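Local atomic coordinates of cycloalternan-forming enzyme (Listeria monocytogenes serovar 1/2a, PDB entry 5F7U), a protein that is a multidomain carbohydrate-active protein of glycoside hydrolase family 31 that combines a TIM-barrel domain with several beta domains, including a family 6 carbohydrate-binding module. Residues Phe290-Asn295 against Lys341-Ile346; Tyr297-Asn302 against Tyr335-Gly340; Thr1005-Gly1010 against Val1043-Ala1048. The protein carries 1 engineered substitution. One frame throughout, in Å; residues are numbered along the deposited sequence.

How the interactions relate
Interactions 1 and 2 adjoin in the core, with centres about 9 Å apart, while interaction 3 lies remote, its nearest atoms about 30 Å from interaction 1 and about 34 Å from interaction 2. Strands 287-293 and 297-301 are neighbours in one sheet, so the helix start at 341-346 and strand 333-338, which precedes it, meet successive strands of the same layer. Interaction 2 is nested within the loop closed by interaction 1. Its chemistry is a backbone ladder, whereas interaction 1 depends on one hydrogen bond from a side-chain amide, Q343 to S293 O, and apolar packing. Interaction 3 repeats the ladder in the binding module, but one face is partly exposed and carries carboxylates.

Interaction 1: Phe290-Asn295 against Lys341-Ile346; sequences FFVSAN and KDQNDI
The ring of F290 meets I346 at its edge: I346 CG2 lies near the ring plane, 4.4 Å from F290 CZ, and Y350, further along the same helix, stacks on this ring. The second flat group is the carboxamide of Q343. Its edge is directed at the backbone, because Q343 NE2 donates to S293 O over 3.0 Å and the acceptor deviates by just 7° from the amide plane. Seen from the carbonyl the fit is less regular, since the donor stands above the peptide plane, 43° out of it, and does not follow a lone pair. A bend at chi2 (-66°) turns the Q343 chain toward the strand end. There V292 CG1 comes to 3.4 Å from Q343 NE2, the two side chains crossing obliquely, and A294 CA lies 3.8 Å from Q343 NE2. The other V292 branch, CG2, is 4.2 Å from I346 CG2, so I346 touches both V292 and F290, residues two apart that point to the same face of the strand. In fold terms, the N-terminal turn of helix 343-354 packs on the end of a strand in the galactose mutarotase-like beta domain. That strand closes with an ST turn: S293 OG accepts from N295 N at 2.9 Å, and the same hydroxyl is hydrogen-bonded to E248. The helix start is capped by D342, whose OD1 takes the N-H of D345 at 2.9 Å. In turn, D345 OD2 uses its anti lone pair to accept from K341 N, also at 2.9 Å, and the K341 ammonium adds a long salt bridge to this carboxylate. N344, hydrogen-bonded to D726, and Q343, resting on P728 and M725, connect the turn to the region around helix 723-726.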
ATOM      1  N   PHE A 290      12.253  -2.006   5.284  1.00 11.66           N
ATOM      2  CA  PHE A 290      11.511  -1.726   6.495  1.00 11.78           C
ATOM      3  C   PHE A 290      10.471  -2.816   6.622  1.00 11.88           C
ATOM      4  O   PHE A 290       9.757  -3.102   5.667  1.00 11.48           O
ATOM      5  CB  PHE A 290      10.808  -0.366   6.376  1.00 11.81           C
ATOM      6  CG  PHE A 290       9.796  -0.075   7.471  1.00 11.94           C
ATOM      7  CD1 PHE A 290      10.140  -0.121   8.839  1.00 12.25           C
ATOM      8  CD2 PHE A 290       8.504   0.323   7.119  1.00 11.94           C
ATOM      9  CE1 PHE A 290       9.195   0.182   9.829  1.00 12.50           C
ATOM     10  CE2 PHE A 290       7.551   0.634   8.112  1.00 12.32           C
ATOM     11  CZ  PHE A 290       7.899   0.565   9.456  1.00 12.37           C
ATOM     12  N   PHE A 291      10.402  -3.424   7.799  1.00 11.90           N
ATOM     13  CA  PHE A 291       9.300  -4.322   8.108  1.00 12.14           C
ATOM     14  C   PHE A 291       8.667  -4.010   9.450  1.00 12.01           C
ATOM     15  O   PHE A 291       9.292  -3.408  10.323  1.00 12.11           O
ATOM     16  CB  PHE A 291       9.718  -5.809   8.029  1.00 12.43           C
ATOM     17  CG  PHE A 291      10.613  -6.286   9.157  1.00 12.98           C
ATOM     18  CD1 PHE A 291      10.071  -6.633  10.400  1.00 13.11           C
ATOM     19  CD2 PHE A 291      11.991  -6.436   8.958  1.00 13.14           C
ATOM     20  CE1 PHE A 291      10.883  -7.079  11.431  1.00 13.59           C
ATOM     21  CE2 PHE A 291      12.805  -6.898   9.985  1.00 13.51           C
ATOM     22  CZ  PHE A 291      12.253  -7.215  11.221  1.00 13.70           C
ATOM     23  N   VAL A 292       7.421  -4.433   9.598  1.00 11.92           N
ATOM     24  CA  VAL A 292       6.702  -4.329  10.868  1.00 12.19           C
ATOM     25  C   VAL A 292       6.378  -5.730  11.334  1.00 12.35           C
ATOM     26  O   VAL A 292       5.869  -6.539  10.542  1.00 12.35           O
ATOM     27  CB  VAL A 292       5.403  -3.514  10.695  1.00 12.22           C
ATOM     28  CG1 VAL A 292       4.543  -3.577  11.969  1.00 12.54           C
ATOM     29  CG2 VAL A 292       5.725  -2.069  10.332  1.00 11.98           C
ATOM     30  N   SER A 293       6.687  -6.015  12.606  1.00 12.70           N
ATOM     31  CA  SER A 293       6.337  -7.304  13.201  1.00 13.54           C
ATOM     32  C   SER A 293       5.095  -7.166  14.048  1.00 14.04           C
ATOM     33  O   SER A 293       4.918  -6.163  14.745  1.00 14.35           O
ATOM     34  CB  SER A 293       7.498  -7.839  14.037  1.00 13.79           C
ATOM     35  OG  SER A 293       7.039  -8.861  14.911  1.00 14.48           O
ATOM     36  N   ALA A 294       4.243  -8.198  14.017  1.00 14.47           N
ATOM     37  CA  ALA A 294       3.096  -8.236  14.900  1.00 15.25           C
ATOM     38  C   ALA A 294       3.489  -8.380  16.386  1.00 16.01           C
ATOM     39  O   ALA A 294       2.636  -8.256  17.262  1.00 16.95           O
ATOM     40  CB  ALA A 294       2.129  -9.319  14.457  1.00 15.98           C
ATOM     41  N   ASN A 295       4.778  -8.598  16.667  1.00 15.98           N
ATOM     42  CA  ASN A 295       5.315  -8.485  18.032  1.00 16.53           C
ATOM     43  C   ASN A 295       5.589  -7.053  18.486  1.00 16.20           C
ATOM     44  O   ASN A 295       6.249  -6.827  19.501  1.00 16.35           O
ATOM     45  CB  ASN A 295       6.530  -9.404  18.232  1.00 17.40           C
ATOM     46  CG  ASN A 295       6.114 -10.858  18.325  1.00 18.82           C
ATOM     47  OD1 ASN A 295       4.926 -11.168  18.180  1.00 19.81           O
ATOM     48  ND2 ASN A 295       7.064 -11.751  18.528  1.00 19.26           N
ATOM     49  N   LYS A 341       2.872   3.597  20.022  1.00 19.67           N
ATOM     50  CA  LYS A 341       1.636   3.421  20.797  1.00 20.71           C
ATOM     51  C   LYS A 341       0.840   2.219  20.282  1.00 19.75           C
ATOM     52  O   LYS A 341       0.163   1.518  21.053  1.00 19.15           O
ATOM     53  CB  LYS A 341       0.775   4.694  20.734  1.00 23.18           C
ATOM     54  CG  LYS A 341       1.475   5.940  21.284  1.00 26.43           C
ATOM     55  CD  LYS A 341       0.589   7.198  21.240  1.00 29.69           C
ATOM     56  CE  LYS A 341       0.700   7.992  19.927  1.00 30.70           C
ATOM     57  NZ  LYS A 341       2.067   8.568  19.699  1.00 32.07           N
ATOM     58  N   ASP A 342       0.946   1.996  18.974  1.00 18.33           N
ATOM     59  CA  ASP A 342       0.320   0.871  18.284  1.00 18.01           C
ATOM     60  C   ASP A 342       1.014   0.647  16.930  1.00 16.32           C
ATOM     61  O   ASP A 342       2.012   1.306  16.645  1.00 15.75           O
ATOM     62  CB  ASP A 342      -1.210   1.074  18.163  1.00 19.40           C
ATOM     63  CG  ASP A 342      -1.617   2.296  17.346  1.00 21.23           C
ATOM     64  OD1 ASP A 342      -0.922   2.719  16.394  1.00 21.29           O
ATOM     65  OD2 ASP A 342      -2.740   2.800  17.611  1.00 23.20           O
ATOM     66  N   GLN A 343       0.512  -0.271  16.091  1.00 15.14           N
ATOM     67  CA  GLN A 343       1.244  -0.618  14.853  1.00 14.29           C
ATOM     68  C   GLN A 343       1.275   0.532  13.865  1.00 14.03           C
ATOM     69  O   GLN A 343       2.269   0.729  13.155  1.00 13.75           O
ATOM     70  CB  GLN A 343       0.652  -1.854  14.155  1.00 14.04           C
ATOM     71  CG  GLN A 343       0.578  -3.082  15.060  1.00 13.91           C
ATOM     72  CD  GLN A 343       1.958  -3.594  15.447  1.00 13.94           C
ATOM     73  OE1 GLN A 343       2.502  -3.242  16.502  1.00 14.19           O
ATOM     74  NE2 GLN A 343       2.523  -4.441  14.605  1.00 13.53           N
ATOM     75  N   ASN A 344       0.177   1.295  13.829  1.00 13.84           N
ATOM     76  CA  ASN A 344       0.121   2.422  12.927  1.00 14.19           C
ATOM     77  C   ASN A 344       1.029   3.554  13.359  1.00 14.24           C
ATOM     78  O   ASN A 344       1.572   4.282  12.514  1.00 14.53           O
ATOM     79  CB  ASN A 344      -1.321   2.870  12.763  1.00 14.56           C
ATOM     80  CG  ASN A 344      -2.151   1.815  12.074  1.00 14.57           C
ATOM     81  OD1 ASN A 344      -1.766   1.331  11.002  1.00 14.80           O
ATOM     82  ND2 ASN A 344      -3.249   1.401  12.709  1.00 15.03           N
ATOM     83  N   ASP A 345       1.227   3.655  14.667  1.00 14.78           N
ATOM     84  CA  ASP A 345       2.179   4.612  15.223  1.00 14.76           C
ATOM     85  C   ASP A 345       3.621   4.222  14.893  1.00 14.42           C
ATOM     86  O   ASP A 345       4.475   5.106  14.713  1.00 14.18           O
ATOM     87  CB  ASP A 345       2.006   4.737  16.729  1.00 15.85           C
ATOM     88  CG  ASP A 345       2.669   5.979  17.277  1.00 16.64           C
ATOM     89  OD1 ASP A 345       2.507   7.042  16.641  1.00 16.94           O
ATOM     90  OD2 ASP A 345       3.339   5.877  18.320  1.00 17.05           O
ATOM     91  N   ILE A 346       3.892   2.913  14.777  1.00 13.64           N
ATOM     92  CA  ILE A 346       5.219   2.455  14.336  1.00 13.48           C
ATOM     93  C   ILE A 346       5.464   2.955  12.911  1.00 13.34           C
ATOM     94  O   ILE A 346       6.529   3.504  12.611  1.00 13.29           O
ATOM     95  CB  ILE A 346       5.367   0.919  14.449  1.00 13.31           C
ATOM     96  CG1 ILE A 346       5.423   0.526  15.940  1.00 13.74           C
ATOM     97  CG2 ILE A 346       6.582   0.401  13.668  1.00 12.97           C
ATOM     98  CD1 ILE A 346       5.284  -0.977  16.190  1.00 13.94           C
TER

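Interaction 2: Tyr297-Asn302 against Tyr335-Gly340; sequences YGMYVN and YYVISG
Y335 opens an antiparallel ladder in the beta sheet of the galactose mutarotase-like domain, the two strand segments running 170° apart in direction. Its CG occupies the crowded position between backbone N and carbonyl carbon (chi1 69°), which directs the ring away from strand 297-301. Y335 CB, placed by the non-hydrogen-bonded pairing with V301, lies 4.1 Å from V301 CG2. The hydroxyl is hydrogen-bonded to N240, and F321 meets the ring edge-to-face. Y336 pairs with Y300 through two backbone bonds, Y300 N to Y336 O and Y336 N to Y300 O. Their side chains run side by side on the face turned to helix 343-354, where I353 touches both. The rings are near parallel, with planes at 20°, but slid so far that the centroids are 6.0 Å apart and overlap is slight; CD1 of Y336 and CD2 of Y300 are the touching atoms, at 3.6 Å. N302 CB reaches the Y336 ring edge, 4.0 Å from CE1. V337, on the other face, forms a non-hydrogen-bonded pair with M299. A bend at chi3 carries M299 CE to 4.2 Å from V337 CG2, while Y319 and F321 of strand 318-327 cover the methionine. I338 returns to the helix side, opposite G298, which brings no side chain of its own; the neighbour across the ladder is Y300, whose CB packs 4.2 Å from I338 CD1. I338 O receives the in-plane N-H of G298 at 2.7 Å and a CA-H...O contact from Y297 CA at 3.2 Å.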
ATOM      1  N   TYR A 297       6.996  -4.124  16.924  1.00 14.32           N
ATOM      2  CA  TYR A 297       8.126  -3.272  16.584  1.00 13.98           C
ATOM      3  C   TYR A 297       8.271  -3.257  15.065  1.00 13.60           C
ATOM      4  O   TYR A 297       7.781  -4.151  14.368  1.00 13.13           O
ATOM      5  CB  TYR A 297       9.434  -3.738  17.276  1.00 14.21           C
ATOM      6  CG  TYR A 297       9.924  -5.056  16.709  1.00 14.25           C
ATOM      7  CD1 TYR A 297       9.423  -6.264  17.202  1.00 14.50           C
ATOM      8  CD2 TYR A 297      10.833  -5.087  15.658  1.00 14.01           C
ATOM      9  CE1 TYR A 297       9.821  -7.478  16.660  1.00 14.61           C
ATOM     10  CE2 TYR A 297      11.242  -6.303  15.092  1.00 14.35           C
ATOM     11  CZ  TYR A 297      10.735  -7.487  15.621  1.00 14.44           C
ATOM     12  OH  TYR A 297      11.108  -8.675  15.071  1.00 14.89           O
ATOM     13  N   GLY A 298       8.952  -2.223  14.575  1.00 13.40           N
ATOM     14  CA  GLY A 298       9.423  -2.172  13.201  1.00 13.26           C
ATOM     15  C   GLY A 298      10.938  -2.161  13.180  1.00 13.22           C
ATOM     16  O   GLY A 298      11.580  -1.806  14.178  1.00 13.68           O
ATOM     17  N   MET A 299      11.511  -2.561  12.043  1.00 13.06           N
ATOM     18  CA  MET A 299      12.972  -2.468  11.870  1.00 13.19           C
ATOM     19  C   MET A 299      13.214  -1.832  10.523  1.00 12.91           C
ATOM     20  O   MET A 299      12.669  -2.286   9.537  1.00 12.50           O
ATOM     21  CB  MET A 299      13.634  -3.851  11.901  1.00 13.70           C
ATOM     22  CG  MET A 299      15.165  -3.807  11.754  1.00 14.51           C
ATOM     23  SD  MET A 299      15.967  -5.411  12.046  1.00 15.67           S
ATOM     24  CE  MET A 299      15.717  -5.601  13.812  1.00 15.67           C
ATOM     25  N   TYR A 300      14.050  -0.800  10.510  1.00 12.89           N
ATOM     26  CA  TYR A 300      14.385  -0.079   9.287  1.00 12.92           C
ATOM     27  C   TYR A 300      15.891  -0.060   9.137  1.00 13.05           C
ATOM     28  O   TYR A 300      16.588   0.456  10.003  1.00 13.31           O
ATOM     29  CB  TYR A 300      13.811   1.350   9.324  1.00 13.29           C
ATOM     30  CG  TYR A 300      14.294   2.227   8.172  1.00 13.68           C
ATOM     31  CD1 TYR A 300      14.205   1.779   6.847  1.00 13.60           C
ATOM     32  CD2 TYR A 300      14.859   3.490   8.420  1.00 14.30           C
ATOM     33  CE1 TYR A 300      14.651   2.571   5.792  1.00 13.71           C
ATOM     34  CE2 TYR A 300      15.299   4.295   7.365  1.00 14.41           C
ATOM     35  CZ  TYR A 300      15.195   3.816   6.065  1.00 14.26           C
ATOM     36  OH  TYR A 300      15.625   4.590   5.012  1.00 14.67           O
ATOM     37  N   VAL A 301      16.396  -0.625   8.036  1.00 12.97           N
ATOM     38  CA  VAL A 301      17.847  -0.581   7.765  1.00 13.46           C
ATOM     39  C   VAL A 301      18.032   0.608   6.835  1.00 13.76           C
ATOM     40  O   VAL A 301      17.557   0.585   5.693  1.00 13.50           O
ATOM     41  CB  VAL A 301      18.387  -1.900   7.163  1.00 13.60           C
ATOM     42  CG1 VAL A 301      19.879  -1.799   6.794  1.00 14.18           C
ATOM     43  CG2 VAL A 301      18.193  -3.045   8.148  1.00 13.71           C
ATOM     44  N   ASN A 302      18.709   1.633   7.349  1.00 13.82           N
ATOM     45  CA  ASN A 302      18.849   2.912   6.671  1.00 14.37           C
ATOM     46  C   ASN A 302      20.001   2.890   5.682  1.00 14.43           C
ATOM     47  O   ASN A 302      21.128   3.276   6.015  1.00 15.25           O
ATOM     48  CB  ASN A 302      19.031   4.045   7.699  1.00 15.40           C
ATOM     49  CG  ASN A 302      19.134   5.420   7.039  1.00 16.44           C
ATOM     50  OD1 ASN A 302      18.662   5.618   5.922  1.00 16.33           O
ATOM     51  ND2 ASN A 302      19.775   6.363   7.725  1.00 17.26           N
ATOM     52  N   TYR A 335      20.749   1.332  11.542  1.00 13.90           N
ATOM     53  CA  TYR A 335      19.389   0.754  11.545  1.00 13.81           C
ATOM     54  C   TYR A 335      18.592   1.150  12.776  1.00 13.75           C
ATOM     55  O   TYR A 335      19.160   1.563  13.790  1.00 14.49           O
ATOM     56  CB  TYR A 335      19.400  -0.775  11.331  1.00 13.81           C
ATOM     57  CG  TYR A 335      19.978  -1.605  12.463  1.00 14.57           C
ATOM     58  CD1 TYR A 335      21.356  -1.758  12.596  1.00 15.07           C
ATOM     59  CD2 TYR A 335      19.137  -2.269  13.375  1.00 14.70           C
ATOM     60  CE1 TYR A 335      21.915  -2.515  13.636  1.00 15.63           C
ATOM     61  CE2 TYR A 335      19.676  -3.035  14.422  1.00 15.33           C
ATOM     62  CZ  TYR A 335      21.063  -3.151  14.533  1.00 15.92           C
ATOM     63  OH  TYR A 335      21.659  -3.880  15.535  1.00 17.12           O
ATOM     64  N   TYR A 336      17.274   1.050  12.665  1.00 13.45           N
ATOM     65  CA  TYR A 336      16.396   1.500  13.732  1.00 13.65           C
ATOM     66  C   TYR A 336      15.510   0.356  14.177  1.00 13.44           C
ATOM     67  O   TYR A 336      15.038  -0.436  13.344  1.00 13.36           O
ATOM     68  CB  TYR A 336      15.485   2.624  13.263  1.00 13.58           C
ATOM     69  CG  TYR A 336      16.145   3.898  12.790  1.00 14.03           C
ATOM     70  CD1 TYR A 336      16.714   3.995  11.498  1.00 14.06           C
ATOM     71  CD2 TYR A 336      16.125   5.048  13.586  1.00 14.53           C
ATOM     72  CE1 TYR A 336      17.299   5.198  11.060  1.00 14.37           C
ATOM     73  CE2 TYR A 336      16.693   6.243  13.155  1.00 14.76           C
ATOM     74  CZ  TYR A 336      17.273   6.310  11.899  1.00 14.96           C
ATOM     75  OH  TYR A 336      17.801   7.529  11.513  1.00 15.62           O
ATOM     76  N   VAL A 337      15.285   0.267  15.491  1.00 13.72           N
ATOM     77  CA  VAL A 337      14.211  -0.560  16.029  1.00 13.74           C
ATOM     78  C   VAL A 337      13.141   0.404  16.555  1.00 13.87           C
ATOM     79  O   VAL A 337      13.398   1.191  17.455  1.00 14.08           O
ATOM     80  CB  VAL A 337      14.704  -1.532  17.129  1.00 14.18           C
ATOM     81  CG1 VAL A 337      13.527  -2.315  17.721  1.00 14.38           C
ATOM     82  CG2 VAL A 337      15.777  -2.465  16.566  1.00 14.21           C
ATOM     83  N   ILE A 338      11.955   0.307  15.971  1.00 13.63           N
ATOM     84  CA  ILE A 338      10.909   1.312  16.103  1.00 13.86           C
ATOM     85  C   ILE A 338       9.760   0.719  16.904  1.00 14.30           C
ATOM     86  O   ILE A 338       9.187  -0.300  16.508  1.00 13.96           O
ATOM     87  CB  ILE A 338      10.407   1.746  14.706  1.00 13.60           C
ATOM     88  CG1 ILE A 338      11.603   2.201  13.834  1.00 13.73           C
ATOM     89  CG2 ILE A 338       9.365   2.855  14.847  1.00 13.45           C
ATOM     90  CD1 ILE A 338      11.219   2.595  12.419  1.00 13.89           C
ATOM     91  N   SER A 339       9.453   1.353  18.037  1.00 15.35           N
ATOM     92  CA  SER A 339       8.265   1.022  18.816  1.00 16.94           C
ATOM     93  C   SER A 339       7.264   2.175  18.661  1.00 17.29           C
ATOM     94  O   SER A 339       7.497   3.110  17.890  1.00 17.26           O
ATOM     95  CB  SER A 339       8.652   0.805  20.279  1.00 18.21           C
ATOM     96  OG  SER A 339       7.510   0.460  21.057  1.00 21.11           O
ATOM     97  N   GLY A 340       6.128   2.083  19.346  1.00 17.47           N
ATOM     98  CA  GLY A 340       5.136   3.148  19.301  1.00 18.40           C
ATOM     99  C   GLY A 340       3.909   2.763  20.109  1.00 19.02           C
ATOM    100  O   GLY A 340       3.918   1.732  20.790  1.00 18.91           O
TER

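Interaction 3: Thr1005-Gly1010 against Val1043-Ala1048; sequences TVYING and VFDFEA
V1006 and F1044 form the buried, tightly packed part of the contact. They make a non-hydrogen-bonded pair in an antiparallel ladder, lie side by side, and turn into the domain interior, where M991 of strand 987-996 touches both. V1006 CG1 stands almost exactly over the F1044 ring, 4.2 Å from its centroid and 7° off the normal, a CH-pi contact. The other methyl, V1006 CG2, reaches the ring atom F1044 CE2 at 3.7 Å. Both branches are therefore used: CG1 is anti to the backbone N, and CG2 lies beside it. Hydrogen-bonded pairs flank this one. T1005 N and D1045 O are 3.0 Å apart, D1045 N meets T1005 O at 2.7 Å nearly along the C=O axis, and Y1007 exchanges two further bonds with V1043.

The opposite face is the solvent side: T1005 is still buried, but Y1007, V1043 and D1045 are partly exposed. Y1007 CB packs 4.3 Å from V1043 CB, while the ring extends along the ladder to meet E1047 tip to tip. Y1007 OH donates to the syn lone pair of E1047 OE1, 2.6 Å away; ring and carboxylate planes are 39° apart. E1047 CG is anti to the carbonyl carbon and the chain beyond is extended, which spans the distance to the tyrosine. D1045 OD2 lies only 2.9 Å from E1047 OE1, two acceptors without a hydrogen bond, so one carboxylate may have a raised pKa. D1050 anchors this end by accepting from both T1005 OG1 and E1047 N. The two strands are neighbours inside a five-stranded antiparallel sheet, one layer of the beta-sandwich fold of a family 6 carbohydrate-binding module.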
ATOM      1  N   THR A1005     -39.910 -21.010  22.264  1.00 24.74           N
ATOM      2  CA  THR A1005     -38.898 -21.336  23.250  1.00 24.32           C
ATOM      3  C   THR A1005     -37.648 -20.571  22.850  1.00 23.03           C
ATOM      4  O   THR A1005     -37.311 -20.496  21.659  1.00 22.97           O
ATOM      5  CB  THR A1005     -38.666 -22.860  23.290  1.00 25.76           C
ATOM      6  OG1 THR A1005     -39.876 -23.504  23.702  1.00 27.74           O
ATOM      7  CG2 THR A1005     -37.576 -23.230  24.267  1.00 25.63           C
ATOM      8  N   VAL A1006     -36.992 -19.962  23.842  1.00 22.03           N
ATOM      9  CA  VAL A1006     -35.785 -19.178  23.612  1.00 20.92           C
ATOM     10  C   VAL A1006     -34.641 -19.773  24.435  1.00 20.21           C
ATOM     11  O   VAL A1006     -34.849 -20.170  25.582  1.00 20.39           O
ATOM     12  CB  VAL A1006     -35.981 -17.683  23.995  1.00 20.86           C
ATOM     13  CG1 VAL A1006     -34.845 -16.835  23.413  1.00 20.88           C
ATOM     14  CG2 VAL A1006     -37.315 -17.173  23.463  1.00 21.74           C
ATOM     15  N   TYR A1007     -33.452 -19.828  23.836  1.00 18.89           N
ATOM     16  CA  TYR A1007     -32.232 -20.227  24.532  1.00 18.65           C
ATOM     17  C   TYR A1007     -31.280 -19.049  24.474  1.00 17.38           C
ATOM     18  O   TYR A1007     -30.982 -18.539  23.381  1.00 16.80           O
ATOM     19  CB  TYR A1007     -31.589 -21.434  23.850  1.00 19.50           C
ATOM     20  CG  TYR A1007     -32.420 -22.690  23.925  1.00 20.94           C
ATOM     21  CD1 TYR A1007     -33.455 -22.928  23.014  1.00 21.60           C
ATOM     22  CD2 TYR A1007     -32.165 -23.649  24.910  1.00 21.94           C
ATOM     23  CE1 TYR A1007     -34.211 -24.096  23.082  1.00 23.11           C
ATOM     24  CE2 TYR A1007     -32.904 -24.822  24.978  1.00 23.50           C
ATOM     25  CZ  TYR A1007     -33.928 -25.037  24.068  1.00 24.06           C
ATOM     26  OH  TYR A1007     -34.660 -26.199  24.159  1.00 25.93           O
ATOM     27  N   ILE A1008     -30.796 -18.636  25.640  1.00 16.84           N
ATOM     28  CA  ILE A1008     -29.827 -17.549  25.734  1.00 16.03           C
ATOM     29  C   ILE A1008     -28.540 -18.180  26.224  1.00 16.02           C
ATOM     30  O   ILE A1008     -28.457 -18.598  27.388  1.00 15.92           O
ATOM     31  CB  ILE A1008     -30.276 -16.437  26.731  1.00 16.33           C
ATOM     32  CG1 ILE A1008     -31.708 -15.932  26.440  1.00 16.68           C
ATOM     33  CG2 ILE A1008     -29.229 -15.305  26.759  1.00 15.96           C
ATOM     34  CD1 ILE A1008     -31.879 -15.243  25.099  1.00 16.49           C
ATOM     35  N   ASN A1009     -27.554 -18.287  25.329  1.00 15.38           N
ATOM     36  CA  ASN A1009     -26.322 -19.012  25.642  1.00 16.00           C
ATOM     37  C   ASN A1009     -26.617 -20.349  26.329  1.00 16.65           C
ATOM     38  O   ASN A1009     -25.983 -20.687  27.330  1.00 16.94           O
ATOM     39  CB  ASN A1009     -25.411 -18.147  26.527  1.00 15.76           C
ATOM     40  CG  ASN A1009     -25.003 -16.869  25.853  1.00 15.53           C
ATOM     41  OD1 ASN A1009     -24.589 -16.866  24.682  1.00 15.81           O
ATOM     42  ND2 ASN A1009     -25.110 -15.759  26.587  1.00 15.29           N
ATOM     43  N   GLY A1010     -27.589 -21.085  25.783  1.00 16.88           N
ATOM     44  CA  GLY A1010     -27.966 -22.422  26.271  1.00 17.97           C
ATOM     45  C   GLY A1010     -29.038 -22.497  27.356  1.00 18.47           C
ATOM     46  O   GLY A1010     -29.493 -23.599  27.696  1.00 19.47           O
ATOM     47  N   VAL A1043     -31.299 -18.190  20.520  1.00 20.14           N
ATOM     48  CA  VAL A1043     -32.009 -19.108  19.623  1.00 21.10           C
ATOM     49  C   VAL A1043     -33.490 -19.134  19.967  1.00 21.63           C
ATOM     50  O   VAL A1043     -33.876 -19.467  21.090  1.00 21.83           O
ATOM     51  CB  VAL A1043     -31.448 -20.559  19.681  1.00 22.10           C
ATOM     52  CG1 VAL A1043     -32.112 -21.432  18.621  1.00 23.60           C
ATOM     53  CG2 VAL A1043     -29.929 -20.594  19.523  1.00 22.07           C
ATOM     54  N   PHE A1044     -34.316 -18.780  18.992  1.00 21.84           N
ATOM     55  CA  PHE A1044     -35.756 -18.981  19.090  1.00 22.60           C
ATOM     56  C   PHE A1044     -36.074 -20.305  18.395  1.00 24.34           C
ATOM     57  O   PHE A1044     -35.611 -20.553  17.280  1.00 24.42           O
ATOM     58  CB  PHE A1044     -36.500 -17.834  18.415  1.00 22.30           C
ATOM     59  CG  PHE A1044     -36.426 -16.541  19.164  1.00 21.75           C
ATOM     60  CD1 PHE A1044     -35.275 -15.739  19.109  1.00 21.06           C
ATOM     61  CD2 PHE A1044     -37.524 -16.095  19.897  1.00 21.99           C
ATOM     62  CE1 PHE A1044     -35.215 -14.535  19.813  1.00 20.52           C
ATOM     63  CE2 PHE A1044     -37.470 -14.891  20.599  1.00 21.68           C
ATOM     64  CZ  PHE A1044     -36.315 -14.110  20.556  1.00 20.72           C
ATOM     65  N   ASP A1045     -36.841 -21.140  19.083  1.00 25.47           N
ATOM     66  CA  ASP A1045     -37.223 -22.484  18.642  1.00 27.99           C
ATOM     67  C   ASP A1045     -38.734 -22.635  18.665  1.00 28.21           C
ATOM     68  O   ASP A1045     -39.402 -22.012  19.485  1.00 27.68           O
ATOM     69  CB  ASP A1045     -36.684 -23.508  19.646  1.00 30.25           C
ATOM     70  CG  ASP A1045     -35.550 -24.315  19.101  1.00 32.78           C
ATOM     71  OD1 ASP A1045     -34.782 -23.814  18.241  1.00 33.67           O
ATOM     72  OD2 ASP A1045     -35.413 -25.476  19.539  1.00 35.36           O
ATOM     73  N   PHE A1046     -39.261 -23.492  17.790  1.00 29.17           N
ATOM     74  CA  PHE A1046     -40.617 -24.016  17.971  1.00 30.31           C
ATOM     75  C   PHE A1046     -40.454 -25.457  18.415  1.00 32.01           C
ATOM     76  O   PHE A1046     -40.008 -26.302  17.647  1.00 32.74           O
ATOM     77  CB  PHE A1046     -41.427 -23.926  16.679  1.00 30.70           C
ATOM     78  CG  PHE A1046     -42.883 -24.313  16.835  1.00 31.84           C
ATOM     79  CD1 PHE A1046     -43.267 -25.656  16.935  1.00 33.74           C
ATOM     80  CD2 PHE A1046     -43.869 -23.333  16.868  1.00 31.41           C
ATOM     81  CE1 PHE A1046     -44.606 -26.012  17.067  1.00 35.11           C
ATOM     82  CE2 PHE A1046     -45.213 -23.681  16.999  1.00 32.91           C
ATOM     83  CZ  PHE A1046     -45.578 -25.017  17.097  1.00 34.83           C
ATOM     84  N   GLU A1047     -40.788 -25.729  19.666  1.00 32.99           N
ATOM     85  CA  GLU A1047     -40.647 -27.076  20.193  1.00 35.59           C
ATOM     86  C   GLU A1047     -41.999 -27.752  20.359  1.00 37.99           C
ATOM     87  O   GLU A1047     -43.031 -27.168  20.008  1.00 37.97           O
ATOM     88  CB  GLU A1047     -39.828 -27.066  21.473  1.00 35.31           C
ATOM     89  CG  GLU A1047     -38.392 -26.686  21.166  1.00 34.28           C
ATOM     90  CD  GLU A1047     -37.465 -26.743  22.345  1.00 34.29           C
ATOM     91  OE1 GLU A1047     -36.311 -26.312  22.155  1.00 32.93           O
ATOM     92  OE2 GLU A1047     -37.865 -27.200  23.442  1.00 35.55           O
ATOM     93  N   ALA A1048     -41.988 -28.988  20.860  1.00 40.47           N
ATOM     94  CA  ALA A1048     -43.213 -29.790  20.971  1.00 43.41           C
ATOM     95  C   ALA A1048     -44.302 -29.134  21.835  1.00 43.99           C
ATOM     96  O   ALA A1048     -45.486 -29.247  21.524  1.00 45.30           O
ATOM     97  CB  ALA A1048     -42.896 -31.199  21.456  1.00 45.41           C
TER